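Local atomic coordinates of beta-glucoside phosphorylase BglX (Unidentified, PDB entry 5VQE), a protein that probably splits beta-glucosides by phosphorolysis, passing the glucosyl unit through a covalent enzyme intermediate to phosphate, as a member of glycoside hydrolase family 3. Residues R203-M208 with C286-Q291; V293-S298 with E303-S308; T317-L320 with E324-K327; N161-G166 with F476-N481. All blocks are in the same frame, centred on the assembly; numbering follows the deposited sequence.

Interaction 1 of 4, residues R203-M208 with C286-Q291; sequences RDQHLM and CTDATQ. With G2F (2-deoxy-2-fluoro-alpha-D-glucopyranose), chain B.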
# COMPACT_ATOMS: atom_id res chain seq x y z
N ARG A 203 15.08 6.09 0.07
CA ARG A 203 14.41 7.38 0.03
C ARG A 203 13.02 7.23 -0.60
O ARG A 203 12.72 6.25 -1.28
CB ARG A 203 15.28 8.39 -0.72
CG ARG A 203 16.61 8.63 0.01
CD ARG A 203 17.65 9.36 -0.84
NE ARG A 203 17.96 8.64 -2.07
CZ ARG A 203 18.65 9.16 -3.09
NH1 ARG A 203 19.10 10.41 -3.02
NH2 ARG A 203 18.88 8.44 -4.18
N ASP A 204 12.18 8.23 -0.33
CA ASP A 204 10.75 8.19 -0.62
C ASP A 204 10.46 8.98 -1.89
O ASP A 204 10.75 10.18 -1.96
CB ASP A 204 9.96 8.77 0.56
CG ASP A 204 8.45 8.77 0.33
OD1 ASP A 204 7.99 8.35 -0.75
OD2 ASP A 204 7.72 9.21 1.24
N GLN A 205 9.85 8.31 -2.89
CA GLN A 205 9.50 8.96 -4.15
C GLN A 205 8.45 10.05 -3.98
O GLN A 205 8.24 10.85 -4.91
CB GLN A 205 9.01 7.94 -5.17
CG GLN A 205 8.02 6.91 -4.64
CD GLN A 205 7.04 6.43 -5.68
OE1 GLN A 205 6.92 6.99 -6.78
NE2 GLN A 205 6.32 5.36 -5.35
N HIS A 206 7.77 10.09 -2.82
CA HIS A 206 6.92 11.22 -2.49
C HIS A 206 7.72 12.52 -2.40
O HIS A 206 7.17 13.60 -2.63
CB HIS A 206 6.19 10.98 -1.16
CG HIS A 206 5.19 9.86 -1.20
ND1 HIS A 206 5.56 8.53 -1.16
CD2 HIS A 206 3.84 9.88 -1.25
CE1 HIS A 206 4.47 7.78 -1.21
NE2 HIS A 206 3.42 8.57 -1.27
N LEU A 207 9.01 12.42 -2.08
CA LEU A 207 9.85 13.58 -1.79
C LEU A 207 10.96 13.82 -2.81
O LEU A 207 11.67 14.82 -2.70
CB LEU A 207 10.48 13.43 -0.40
CG LEU A 207 9.49 13.41 0.77
CD1 LEU A 207 10.20 13.08 2.06
CD2 LEU A 207 8.75 14.74 0.89
N MET A 208 11.11 12.93 -3.78
CA MET A 208 12.19 13.02 -4.77
C MET A 208 11.98 11.87 -5.75
O MET A 208 11.10 11.03 -5.55
CB MET A 208 13.55 12.93 -4.09
CG MET A 208 13.65 11.75 -3.13
SD MET A 208 15.35 11.39 -2.66
CE MET A 208 15.94 10.75 -4.22
N CYS A 286 -0.97 2.86 -15.43
CA CYS A 286 -1.29 4.16 -14.86
C CYS A 286 -0.07 4.68 -14.11
O CYS A 286 0.79 3.91 -13.68
CB CYS A 286 -2.50 4.10 -13.92
SG CYS A 286 -2.28 3.11 -12.43
N THR A 287 0.02 6.00 -14.00
CA THR A 287 1.10 6.58 -13.22
C THR A 287 0.75 6.53 -11.73
O THR A 287 -0.41 6.39 -11.34
CB THR A 287 1.39 8.03 -13.63
OG1 THR A 287 0.33 8.89 -13.21
CG2 THR A 287 1.54 8.16 -15.15
N ASP A 288 1.79 6.61 -10.91
CA ASP A 288 1.58 6.98 -9.53
C ASP A 288 1.17 8.45 -9.48
O ASP A 288 1.33 9.19 -10.46
CB ASP A 288 2.84 6.73 -8.71
CG ASP A 288 2.60 6.82 -7.22
OD1 ASP A 288 1.45 6.55 -6.77
OD2 ASP A 288 3.58 7.16 -6.54
N ALA A 289 0.63 8.87 -8.34
CA ALA A 289 0.06 10.21 -8.18
C ALA A 289 1.02 11.29 -8.69
O ALA A 289 2.18 11.36 -8.27
CB ALA A 289 -0.27 10.45 -6.71
N THR A 290 0.52 12.15 -9.59
CA THR A 290 1.37 13.08 -10.32
C THR A 290 1.72 14.34 -9.55
O THR A 290 2.51 15.15 -10.06
CB THR A 290 0.73 13.49 -11.65
OG1 THR A 290 -0.36 14.38 -11.39
CG2 THR A 290 0.24 12.27 -12.44
N GLN A 291 1.16 14.56 -8.36
CA GLN A 291 1.54 15.74 -7.60
C GLN A 291 2.73 15.48 -6.70
O GLN A 291 3.19 16.39 -6.00
CB GLN A 291 0.35 16.26 -6.78
CG GLN A 291 0.15 15.63 -5.41
CD GLN A 291 -0.32 14.19 -5.48
OE1 GLN A 291 -0.89 13.76 -6.48
NE2 GLN A 291 -0.08 13.44 -4.40
C1 G2F B . 1.17 6.90 -5.44
C2 G2F B . 1.61 5.77 -4.45
C3 G2F B . 0.75 4.51 -4.74
C4 G2F B . -0.76 4.91 -4.65
C5 G2F B . -1.03 6.06 -5.67
C6 G2F B . -2.52 6.57 -5.57
O3 G2F B . 0.97 3.59 -3.71
O4 G2F B . -1.51 3.80 -5.08
O5 G2F B . -0.20 7.17 -5.32
O6 G2F B . -2.80 6.86 -4.24
F2 G2F B . 2.91 5.47 -4.65

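Interaction 2 of 4, residues V293-S298 with E303-S308; sequences VGYTCS and EALPTS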
# COMPACT_ATOMS: atom_id res chain seq x y z
N VAL A 293 6.61 14.76 -5.51
CA VAL A 293 7.85 15.44 -5.88
C VAL A 293 8.61 14.64 -6.92
O VAL A 293 9.18 15.21 -7.86
CB VAL A 293 8.70 15.68 -4.62
CG1 VAL A 293 9.99 16.39 -4.98
CG2 VAL A 293 7.90 16.49 -3.58
N GLY A 294 8.64 13.31 -6.78
CA GLY A 294 9.34 12.48 -7.75
C GLY A 294 8.89 12.72 -9.17
O GLY A 294 9.70 12.63 -10.11
N TYR A 295 7.61 13.03 -9.37
CA TYR A 295 7.11 13.38 -10.69
C TYR A 295 7.41 14.84 -11.01
O TYR A 295 8.02 15.14 -12.04
CB TYR A 295 5.61 13.12 -10.78
CG TYR A 295 5.05 13.21 -12.18
CD1 TYR A 295 4.39 14.35 -12.62
CD2 TYR A 295 5.19 12.15 -13.07
CE1 TYR A 295 3.88 14.44 -13.91
CE2 TYR A 295 4.69 12.22 -14.36
CZ TYR A 295 4.02 13.37 -14.77
OH TYR A 295 3.52 13.44 -16.05
N THR A 296 7.00 15.75 -10.13
CA THR A 296 7.02 17.18 -10.47
C THR A 296 8.43 17.69 -10.70
O THR A 296 8.63 18.60 -11.51
CB THR A 296 6.36 18.01 -9.36
OG1 THR A 296 7.07 17.83 -8.13
CG2 THR A 296 4.89 17.63 -9.17
N CYS A 297 9.42 17.12 -10.01
CA CYS A 297 10.78 17.63 -10.11
C CYS A 297 11.53 17.10 -11.31
O CYS A 297 12.65 17.55 -11.57
CB CYS A 297 11.56 17.29 -8.84
SG CYS A 297 12.17 15.59 -8.80
N SER A 298 10.95 16.17 -12.07
CA SER A 298 11.70 15.49 -13.12
C SER A 298 11.63 16.19 -14.47
O SER A 298 12.47 15.92 -15.33
CB SER A 298 11.20 14.05 -13.30
OG SER A 298 11.52 13.26 -12.17
N GLU A 303 5.11 19.91 -20.06
CA GLU A 303 5.64 18.87 -20.93
C GLU A 303 5.39 17.48 -20.37
O GLU A 303 5.18 16.53 -21.15
CB GLU A 303 7.15 19.06 -21.13
CG GLU A 303 7.57 20.33 -21.84
CD GLU A 303 9.06 20.62 -21.68
OE1 GLU A 303 9.80 19.72 -21.22
OE2 GLU A 303 9.49 21.74 -22.02
N ALA A 304 5.41 17.32 -19.04
CA ALA A 304 5.43 15.99 -18.44
C ALA A 304 4.13 15.25 -18.68
O ALA A 304 4.13 14.06 -19.03
CB ALA A 304 5.70 16.09 -16.94
N LEU A 305 2.99 15.92 -18.49
CA LEU A 305 1.71 15.22 -18.53
C LEU A 305 1.47 14.54 -19.87
O LEU A 305 1.20 13.33 -19.88
CB LEU A 305 0.59 16.19 -18.14
CG LEU A 305 0.72 16.77 -16.72
CD1 LEU A 305 -0.38 17.76 -16.39
CD2 LEU A 305 0.74 15.68 -15.64
N PRO A 306 1.57 15.22 -21.02
CA PRO A 306 1.42 14.49 -22.29
C PRO A 306 2.55 13.52 -22.55
O PRO A 306 2.34 12.49 -23.20
CB PRO A 306 1.37 15.60 -23.34
CG PRO A 306 2.07 16.76 -22.70
CD PRO A 306 1.78 16.66 -21.24
N THR A 307 3.75 13.81 -22.05
CA THR A 307 4.89 12.93 -22.30
C THR A 307 4.71 11.59 -21.60
O THR A 307 5.08 10.55 -22.14
CB THR A 307 6.19 13.60 -21.86
OG1 THR A 307 6.46 14.73 -22.70
CG2 THR A 307 7.37 12.64 -21.92
N SER A 308 4.14 11.59 -20.38
CA SER A 308 3.86 10.31 -19.73
C SER A 308 3.01 9.43 -20.63
O SER A 308 3.31 8.24 -20.83
CB SER A 308 3.17 10.51 -18.38
OG SER A 308 4.04 11.09 -17.44

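Interaction 3 of 4, residues T317-L320 with E324-K327; sequences TFTL and EDFK. With G2F (2-deoxy-2-fluoro-alpha-D-glucopyranose), chain B.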
# COMPACT_ATOMS: atom_id res chain seq x y z
N THR A 317 -2.63 9.65 -12.88
CA THR A 317 -3.30 9.51 -11.59
C THR A 317 -3.21 10.84 -10.84
O THR A 317 -2.16 11.20 -10.30
CB THR A 317 -2.70 8.36 -10.79
OG1 THR A 317 -2.81 7.17 -11.58
CG2 THR A 317 -3.42 8.16 -9.47
N PHE A 318 -4.31 11.59 -10.87
CA PHE A 318 -4.52 12.81 -10.09
C PHE A 318 -3.95 14.02 -10.80
O PHE A 318 -3.00 13.91 -11.59
CB PHE A 318 -3.90 12.73 -8.69
CG PHE A 318 -4.35 11.55 -7.89
CD1 PHE A 318 -5.49 10.84 -8.25
CD2 PHE A 318 -3.64 11.15 -6.76
CE1 PHE A 318 -5.90 9.74 -7.50
CE2 PHE A 318 -4.05 10.06 -6.01
CZ PHE A 318 -5.18 9.36 -6.37
N THR A 319 -4.54 15.18 -10.52
CA THR A 319 -4.11 16.45 -11.06
C THR A 319 -3.62 17.34 -9.92
O THR A 319 -3.89 17.07 -8.74
CB THR A 319 -5.24 17.16 -11.81
OG1 THR A 319 -6.37 17.30 -10.95
CG2 THR A 319 -5.64 16.38 -13.05
N LEU A 320 -2.92 18.40 -10.28
CA LEU A 320 -2.46 19.40 -9.33
C LEU A 320 -3.41 20.59 -9.38
O LEU A 320 -4.33 20.69 -8.56
CB LEU A 320 -1.01 19.80 -9.66
CG LEU A 320 -0.28 20.79 -8.76
CD1 LEU A 320 -0.23 20.28 -7.34
CD2 LEU A 320 1.13 21.02 -9.31
N GLU A 324 -5.12 23.81 -15.33
CA GLU A 324 -3.81 23.87 -15.96
C GLU A 324 -3.40 22.52 -16.53
O GLU A 324 -2.89 22.44 -17.65
CB GLU A 324 -2.78 24.35 -14.93
CG GLU A 324 -1.34 24.19 -15.37
CD GLU A 324 -0.37 24.87 -14.43
OE1 GLU A 324 -0.21 24.39 -13.28
OE2 GLU A 324 0.22 25.90 -14.82
N ASP A 325 -3.62 21.44 -15.77
CA ASP A 325 -3.23 20.12 -16.23
C ASP A 325 -3.97 19.73 -17.49
O ASP A 325 -3.37 19.18 -18.43
CB ASP A 325 -3.47 19.09 -15.12
CG ASP A 325 -2.46 19.20 -13.99
OD1 ASP A 325 -1.52 20.03 -14.10
OD2 ASP A 325 -2.59 18.44 -13.01
N PHE A 326 -5.27 20.00 -17.55
CA PHE A 326 -6.03 19.64 -18.74
C PHE A 326 -5.60 20.48 -19.93
O PHE A 326 -5.47 19.96 -21.05
CB PHE A 326 -7.53 19.79 -18.49
CG PHE A 326 -8.37 19.18 -19.57
CD1 PHE A 326 -8.42 17.81 -19.73
CD2 PHE A 326 -9.11 19.97 -20.43
CE1 PHE A 326 -9.19 17.23 -20.72
CE2 PHE A 326 -9.90 19.40 -21.43
CZ PHE A 326 -9.93 18.03 -21.57
N LYS A 327 -5.36 21.77 -19.71
CA LYS A 327 -4.83 22.62 -20.77
C LYS A 327 -3.49 22.11 -21.27
O LYS A 327 -3.22 22.16 -22.48
CB LYS A 327 -4.71 24.06 -20.26
CG LYS A 327 -3.91 24.99 -21.15
CD LYS A 327 -4.12 26.45 -20.71
CE LYS A 327 -3.14 27.41 -21.39
NZ LYS A 327 -3.19 28.77 -20.78
C1 G2F B . 1.17 6.90 -5.44
C2 G2F B . 1.61 5.77 -4.45
C3 G2F B . 0.75 4.51 -4.74
C4 G2F B . -0.76 4.91 -4.65
C5 G2F B . -1.03 6.06 -5.67
C6 G2F B . -2.52 6.57 -5.57
O3 G2F B . 0.97 3.59 -3.71
O4 G2F B . -1.51 3.80 -5.08
O5 G2F B . -0.20 7.17 -5.32
O6 G2F B . -2.80 6.86 -4.24
F2 G2F B . 2.91 5.47 -4.65

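Interaction 4 of 4, residues N161-G166 with F476-N481; sequences NVRTYG and FKVSSN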
# COMPACT_ATOMS: atom_id res chain seq x y z
N ASN A 161 8.82 -1.40 3.48
CA ASN A 161 8.65 -1.85 4.87
C ASN A 161 7.43 -2.77 4.95
O ASN A 161 7.30 -3.68 4.11
CB ASN A 161 8.59 -0.61 5.76
CG ASN A 161 8.91 -0.91 7.20
OD1 ASN A 161 8.01 -1.02 8.05
ND2 ASN A 161 10.19 -1.05 7.51
N VAL A 162 6.51 -2.56 5.88
CA VAL A 162 5.40 -3.49 6.07
C VAL A 162 4.40 -3.47 4.92
O VAL A 162 3.50 -4.31 4.90
CB VAL A 162 4.64 -3.22 7.38
CG1 VAL A 162 5.55 -3.46 8.58
CG2 VAL A 162 4.05 -1.82 7.42
N ARG A 163 4.51 -2.53 3.98
CA ARG A 163 3.63 -2.55 2.82
C ARG A 163 3.99 -3.65 1.84
O ARG A 163 3.20 -3.93 0.93
CB ARG A 163 3.66 -1.19 2.10
CG ARG A 163 3.12 -0.03 2.93
CD ARG A 163 3.33 1.29 2.19
NE ARG A 163 2.36 1.50 1.12
CZ ARG A 163 2.56 2.29 0.08
NH1 ARG A 163 3.70 2.96 -0.05
NH2 ARG A 163 1.62 2.42 -0.85
N THR A 164 5.15 -4.28 2.01
CA THR A 164 5.61 -5.35 1.14
C THR A 164 5.37 -6.70 1.81
O THR A 164 5.09 -6.81 3.00
CB THR A 164 7.11 -5.22 0.82
OG1 THR A 164 7.88 -5.63 1.96
CG2 THR A 164 7.48 -3.80 0.44
N TYR A 165 5.51 -7.76 1.01
CA TYR A 165 5.56 -9.12 1.49
C TYR A 165 6.97 -9.54 1.88
O TYR A 165 7.28 -10.74 1.91
CB TYR A 165 4.99 -10.08 0.44
CG TYR A 165 3.53 -9.83 0.14
CD1 TYR A 165 2.56 -9.99 1.12
CD2 TYR A 165 3.12 -9.41 -1.12
CE1 TYR A 165 1.23 -9.75 0.86
CE2 TYR A 165 1.78 -9.17 -1.39
CZ TYR A 165 0.85 -9.34 -0.40
OH TYR A 165 -0.48 -9.09 -0.66
N GLY A 166 7.83 -8.58 2.19
CA GLY A 166 9.16 -8.87 2.68
C GLY A 166 10.22 -8.78 1.61
O GLY A 166 10.06 -8.05 0.63
N PHE A 476 5.68 2.64 14.54
CA PHE A 476 6.20 3.62 13.59
C PHE A 476 5.72 3.22 12.20
O PHE A 476 6.30 2.34 11.55
CB PHE A 476 7.72 3.73 13.70
CG PHE A 476 8.15 4.52 14.90
CD1 PHE A 476 8.48 5.86 14.79
CD2 PHE A 476 8.14 3.93 16.16
CE1 PHE A 476 8.84 6.60 15.91
CE2 PHE A 476 8.50 4.67 17.29
CZ PHE A 476 8.84 6.00 17.16
N LYS A 477 4.65 3.87 11.77
CA LYS A 477 3.89 3.46 10.60
C LYS A 477 4.37 4.19 9.36
O LYS A 477 4.93 5.29 9.44
CB LYS A 477 2.40 3.72 10.81
CG LYS A 477 2.03 5.20 10.83
N VAL A 478 4.16 3.56 8.21
CA VAL A 478 4.44 4.20 6.94
C VAL A 478 3.43 5.32 6.70
O VAL A 478 2.24 5.19 7.01
CB VAL A 478 4.39 3.18 5.79
CG1 VAL A 478 4.58 3.89 4.46
CG2 VAL A 478 5.44 2.09 5.97
N SER A 479 3.91 6.42 6.13
CA SER A 479 3.01 7.50 5.73
C SER A 479 3.73 8.40 4.73
O SER A 479 4.90 8.75 4.94
CB SER A 479 2.54 8.31 6.94
OG SER A 479 1.39 9.07 6.62
N SER A 480 3.03 8.76 3.66
CA SER A 480 3.58 9.62 2.62
C SER A 480 4.32 10.81 3.22
O SER A 480 3.85 11.45 4.17
CB SER A 480 2.45 10.13 1.72
OG SER A 480 1.75 9.06 1.10
N ASN A 481 5.50 11.10 2.66
CA ASN A 481 6.28 12.31 2.94
C ASN A 481 7.03 12.25 4.26
O ASN A 481 7.41 13.30 4.80
CB ASN A 481 5.41 13.57 2.90
CG ASN A 481 4.75 13.78 1.54
OD1 ASN A 481 5.39 14.19 0.58
ND2 ASN A 481 3.45 13.49 1.47
O HOH W 1 6.26 0.45 9.65

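Interaction 1 of 4, residues R203-M208 with C286-Q291
Gln-205 and Asp-288 meet beside the bound 2-deoxy-2-fluoroglucose, their side chains coming from opposite directions. Segment 286-291 starts on strand 284-287, with Cys-286 bonded into the sheet. Thr-287 folds its hydroxyl forward, and its OG1 donates to Asp-288 O at 2.9 Å. Its own carbonyl takes the hydroxyl of Thr-317. Asp-288 follows. CG lies anti to the backbone N (chi1 -168°), which sends the carboxylate to the sugar. Its OD1 is covalently bonded to C1 of the sugar at 1.4 Å. OD2 lies close to F2 of the sugar and also faces the amide of Gln-205. The amide and carboxylate planes are 44° apart. Gln-205 OE1 lies 3.4 Å from Asp-288 OD2, but both are acceptors. OE1 is satisfied by the backbone N of His-242. That bond helps fix the amide, whose NE2 lies 3.5 Å from F2 of the sugar. Ala-289 comes next. Its N gives a weak bond to Asp-288 OD1, and its CB lies 3.6 Å from the ring oxygen O5. Thr-290 then ties the segment to Phe-318 O through its hydroxyl. Across the pocket, Asp-204 OD1 accepts from His-206 N at 2.7 Å, an Asx turn. The whole is consistent with a trapped glycosyl-enzyme intermediate of a retaining family 3 enzyme, with Asp-288 as nucleophile at the C-terminal end of a barrel strand.

Interaction 2 of 4, residues V293-S298 with E303-S308
Tyr-295 reaches from helix 293-296 to helix 301-310, and every contact between segments 293-298 and 303-308 runs through its side chain. The polar part is led by a hydrogen bond from Tyr-295 OH to Ser-308 OG at 2.8 Å. The serine oxygen lies at the edge of the phenol, in the plane of the ring. Ser-308 OG is in turn bonded to Ser-265 O, so the buried hydroxyls form a short chain. Tyr-295 CG stands anti to the backbone N (chi1 -169°), which carries the ring out of its own helix towards the other.

Two methyl groups flank the phenol end, one from each side of the ring plane. Ala-304 CB lies 3.9 Å from Tyr-295 CZ. Leu-305 comes in at about a right angle to the tyrosine, and its CD2 branch sits 3.8 Å from Tyr-295 CE1. Both methyl groups approach obliquely.

Bonds within each segment shape the helices. Ser-298 OG donates to Gly-294 O at 2.8 Å, nearly straight onto the carbonyl oxygen. Glu-303 O takes two donors, the N and OG1 of Thr-307, where Pro-306 kinks the second helix.

Around the contact, Leu-316 of strand 316-317 packs against Tyr-295, Leu-305 and Ser-308. Leu-305 also touches Leu-329 of helix 322-335, and the tyrosine ring meets His-242 of strand 237-244.

Interaction 3 of 4, residues T317-L320 with E324-K327
The loop that leads from barrel strand 316-317 into helix 322-335 is fastened back on that helix by Asp-325, which receives the backbone of Leu-320 and packs on Thr-319. This is a beta-alpha loop of the catalytic barrel, and it also lines the sugar pocket. Leu-320 N donates to Asp-325 OD2 at 2.8 Å. The bond is fairly straight, with an N-H...O angle of 166°. It meets the oxygen on the syn side, 31° out of the carboxylate plane. The same oxygen lies against Thr-319, 3.2 Å from its CB. The methyl of the threonine, CG2, rests 4.0 Å from Asp-325 CB, and the two side chains pass at a slant. Thr-319 OG1 does not serve the aspartate. It is hydrogen-bonded to Glu-40 OE2 on strand 38-42. The other aspartate oxygen, OD1, makes a salt bridge with Arg-301 NE, so both oxygens of this buried carboxylate have partners. This pairing would probably stabilise its negative charge.

Phe-318 heads the other way. CG lies anti to the carbonyl carbon (chi1 -55°), and the ring reaches the ligand, with Phe-318 CE2 3.8 Å from C6 of the fluoroglucose. Thr-317 CG2 sits over the centre of one ring face, 3.5 Å above its plane.

Strand 38-42 lies alongside, with Ile-38 touching both Thr-319 and Phe-326. Phe-326 also packs on helix 30-36, while Asp-325 touches Leu-305 of helix 301-310.

Interaction 4 of 4, residues N161-G166 with F476-N481
Val-478 is the residue of the 476-481 loop that packs on three side chains of segment 161-166. Its CG1 branch lies 3.7 Å from Arg-163 CD, and the two side chains cross at about a right angle. CG1 stands anti to the backbone N (chi1 176°), with CG2 turned to the other two. Val-478 CG2 is 4.2 Å from Asn-161 CB and 4.4 Å from Val-162 CG2. One water adds a polar bridge. It donates to Asn-161 OD1 at 2.8 Å and to Phe-476 O at 2.7 Å.

The contact joins two domains. Segment 161-166 belongs to the family 3 barrel, and segment 476-481 follows strand 469-475 of the six-stranded alpha/beta domain.

Further out, Thr-164 holds the shape of the first loop. Its OG1 donates to Asn-161 O at 3.0 Å and accepts from Gly-166 N at 3.0 Å, an ST turn. Asn-161 ND2 is bonded to Asn-513 OD1 of the second domain. The guanidinium of Arg-163 is placed by a salt bridge from NE to Glu-94 and a hydrogen bond from NH1 to Ile-159 O, and its NH2 binds O3 of the fluoroglucose.

Overall arrangement
Interactions 1, 2 and 3 all lie in the barrel, and interaction 4 ties the barrel to the second domain. Interactions 1, 2 and 4 are buried, while interaction 3 is partly buried, with Leu-320 at the surface. Interactions 1 and 3 both touch the sugar, and Ala-289 packs on Phe-318. Interaction 2 is built round one phenol, a few residues after the covalent aspartate. Backbone bonds join its helix 293-296 to the loop of interaction 1. Interaction 3 relies on a carboxylate. Interaction 4 is apolar with a bridging water. Its 476-481 loop reaches interaction 1 through Asn-481 N and Asp-204 OD2, so the second domain touches the loop that carries Gln-205 of the pocket.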